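Local coordinates for NanU sialic acid binding protein (Bacteroides fragilis, PDB 4L7T) that probably binds sialic acid with high affinity at the outer membrane, as a SusD-family partner in its uptake, at residues A294-T299 with T345-K350. Numbering follows the deposited sequence.
Sequences AYMTST and TAVYQK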
loop_
_atom_site.group_PDB
_atom_site.type_symbol
_atom_site.label_atom_id
_atom_site.label_comp_id
_atom_site.label_asym_id
_atom_site.label_seq_id
_atom_site.Cartn_x
_atom_site.Cartn_y
_atom_site.Cartn_z
ATOM N N ALA A 294 -22.600 -16.376 7.598
ATOM C CA ALA A 294 -23.440 -16.956 8.679
ATOM C C ALA A 294 -23.881 -15.961 9.787
ATOM O O ALA A 294 -25.092 -15.771 10.007
ATOM C CB ALA A 294 -22.762 -18.209 9.275
ATOM N N TYR A 295 -22.937 -15.267 10.475
ATOM C CA TYR A 295 -23.415 -14.331 11.534
ATOM C C TYR A 295 -23.981 -13.037 11.020
ATOM O O TYR A 295 -24.790 -12.370 11.706
ATOM C CB TYR A 295 -22.411 -14.101 12.721
ATOM C CG TYR A 295 -21.091 -13.433 12.294
ATOM C CD1 TYR A 295 -21.088 -12.142 11.751
ATOM C CD2 TYR A 295 -19.886 -14.101 12.437
ATOM C CE1 TYR A 295 -19.859 -11.521 11.332
ATOM C CE2 TYR A 295 -18.685 -13.501 12.050
ATOM C CZ TYR A 295 -18.718 -12.227 11.434
ATOM O OH TYR A 295 -17.535 -11.717 10.993
ATOM N N MET A 296 -23.611 -12.632 9.806
ATOM C CA MET A 296 -24.175 -11.388 9.268
ATOM C C MET A 296 -25.670 -11.653 9.034
ATOM O O MET A 296 -26.523 -10.886 9.474
ATOM C CB MET A 296 -23.520 -10.993 7.935
ATOM C CG MET A 296 -22.083 -10.401 8.132
ATOM S SD MET A 296 -22.107 -8.748 9.000
ATOM C CE MET A 296 -22.426 -7.685 7.559
ATOM N N THR A 297 -25.953 -12.766 8.359
ATOM C CA THR A 297 -27.390 -12.993 8.008
ATOM C C THR A 297 -28.245 -13.374 9.229
ATOM O O THR A 297 -29.437 -12.984 9.309
ATOM C CB THR A 297 -27.523 -13.920 6.799
ATOM O OG1 THR A 297 -26.893 -15.163 7.085
ATOM C CG2 THR A 297 -26.780 -13.322 5.636
ATOM N N SER A 298 -27.638 -14.016 10.232
ATOM C CA SER A 298 -28.408 -14.511 11.413
ATOM C C SER A 298 -28.594 -13.451 12.505
ATOM O O SER A 298 -29.603 -13.408 13.194
ATOM C CB SER A 298 -27.724 -15.778 11.983
ATOM O OG SER A 298 -26.498 -15.437 12.640
ATOM N N THR A 299 -27.664 -12.527 12.627
ATOM C CA THR A 299 -27.653 -11.734 13.849
ATOM C C THR A 299 -27.690 -10.244 13.681
ATOM O O THR A 299 -28.226 -9.530 14.555
ATOM C CB THR A 299 -26.371 -12.102 14.643
ATOM O OG1 THR A 299 -26.294 -13.534 14.779
ATOM C CG2 THR A 299 -26.357 -11.430 16.003
ATOM N N THR A 345 -18.311 0.271 6.324
ATOM C CA THR A 345 -19.736 0.042 6.624
ATOM C C THR A 345 -19.836 -0.242 8.122
ATOM O O THR A 345 -19.054 -1.011 8.645
ATOM C CB THR A 345 -20.310 -1.067 5.750
ATOM O OG1 THR A 345 -20.212 -0.665 4.367
ATOM C CG2 THR A 345 -21.825 -1.299 6.010
ATOM N N ALA A 346 -20.828 0.352 8.778
ATOM C CA ALA A 346 -21.168 -0.032 10.167
ATOM C C ALA A 346 -22.191 -1.192 10.257
ATOM O O ALA A 346 -23.096 -1.386 9.408
ATOM C CB ALA A 346 -21.660 1.172 10.931
ATOM N N VAL A 347 -21.946 -2.011 11.257
ATOM C CA VAL A 347 -22.805 -3.111 11.658
ATOM C C VAL A 347 -23.580 -2.681 12.884
ATOM O O VAL A 347 -23.051 -2.023 13.772
ATOM C CB VAL A 347 -21.947 -4.382 11.983
ATOM C CG1 VAL A 347 -22.888 -5.557 12.431
ATOM C CG2 VAL A 347 -21.224 -4.848 10.687
ATOM N N TYR A 348 -24.862 -3.077 12.908
ATOM C CA TYR A 348 -25.744 -2.799 14.047
ATOM C C TYR A 348 -26.398 -4.095 14.495
ATOM O O TYR A 348 -26.330 -5.152 13.806
ATOM C CB TYR A 348 -26.854 -1.768 13.684
ATOM C CG TYR A 348 -26.332 -0.446 13.180
ATOM C CD1 TYR A 348 -26.261 0.679 14.002
ATOM C CD2 TYR A 348 -25.818 -0.362 11.878
ATOM C CE1 TYR A 348 -25.740 1.886 13.525
ATOM C CE2 TYR A 348 -25.321 0.832 11.412
ATOM C CZ TYR A 348 -25.292 1.942 12.215
ATOM O OH TYR A 348 -24.749 3.079 11.610
ATOM N N GLN A 349 -27.032 -4.014 15.656
ATOM C CA GLN A 349 -27.765 -5.152 16.223
ATOM C C GLN A 349 -29.100 -4.675 16.860
ATOM O O GLN A 349 -29.115 -3.733 17.690
ATOM C CB GLN A 349 -26.893 -5.923 17.244
ATOM C CG GLN A 349 -27.571 -7.242 17.732
ATOM C CD GLN A 349 -26.646 -8.111 18.566
ATOM O OE1 GLN A 349 -25.605 -7.648 19.078
ATOM N NE2 GLN A 349 -27.021 -9.388 18.710
ATOM N N LYS A 350 -30.211 -5.321 16.480
ATOM C CA LYS A 350 -31.514 -4.995 17.133
ATOM C C LYS A 350 -31.513 -5.443 18.613
ATOM O O LYS A 350 -31.125 -6.573 18.930
ATOM C CB LYS A 350 -32.715 -5.560 16.344
HETATM O O HOH W 1 -29.963 -7.388 14.537
#
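M296 and V347 meet on the buried side of this contact, where the short helix 293-299 faces strand 344-350. The touch is light: SD of M296 comes to 4.3 Å from CG2 of V347, a van der Waals approach between a thioether and one methyl branch. Three side-chain torsions of like sign curl the methionine, bringing its thioether end, SD with CE close behind, toward the strand although its CB does not point there. CB of V347 points toward the helix. Around this pair the packing is close, since M296 also rests on F308 and V347 on Y300 and F362.

Toward T299 and Q349, both partly exposed, the contact becomes polar and more open. CG2 of T299 lies 3.5 Å from NE2 of Q349, a methyl-to-amide touch between side chains that pass at a slant. Q349 reaches it with CG anti to its own backbone N (chi1 -173°) and an extended chain beyond. The threonine hydroxyl is turned to its own helix instead, where OG1 of T299 and OG of S298 share a hydrogen bond of 2.9 Å. A water bridges the backbones here: it donates to O of T299 at 2.8 Å and accepts from N of K350 at the same length, tying the T299 backbone to the strand.

The centre of the contact is about 29 Å from the centre of the chain. Strand 344-350 forms a two-stranded antiparallel sheet with strand 356-363, V347 bonding through its backbone to I359 and A360. Within the SusD-family part of the chain, helix 293-299 thus packs on one strand of a β-hairpin, and C301, two residues after T299, makes a backbone hydrogen bond with Y348.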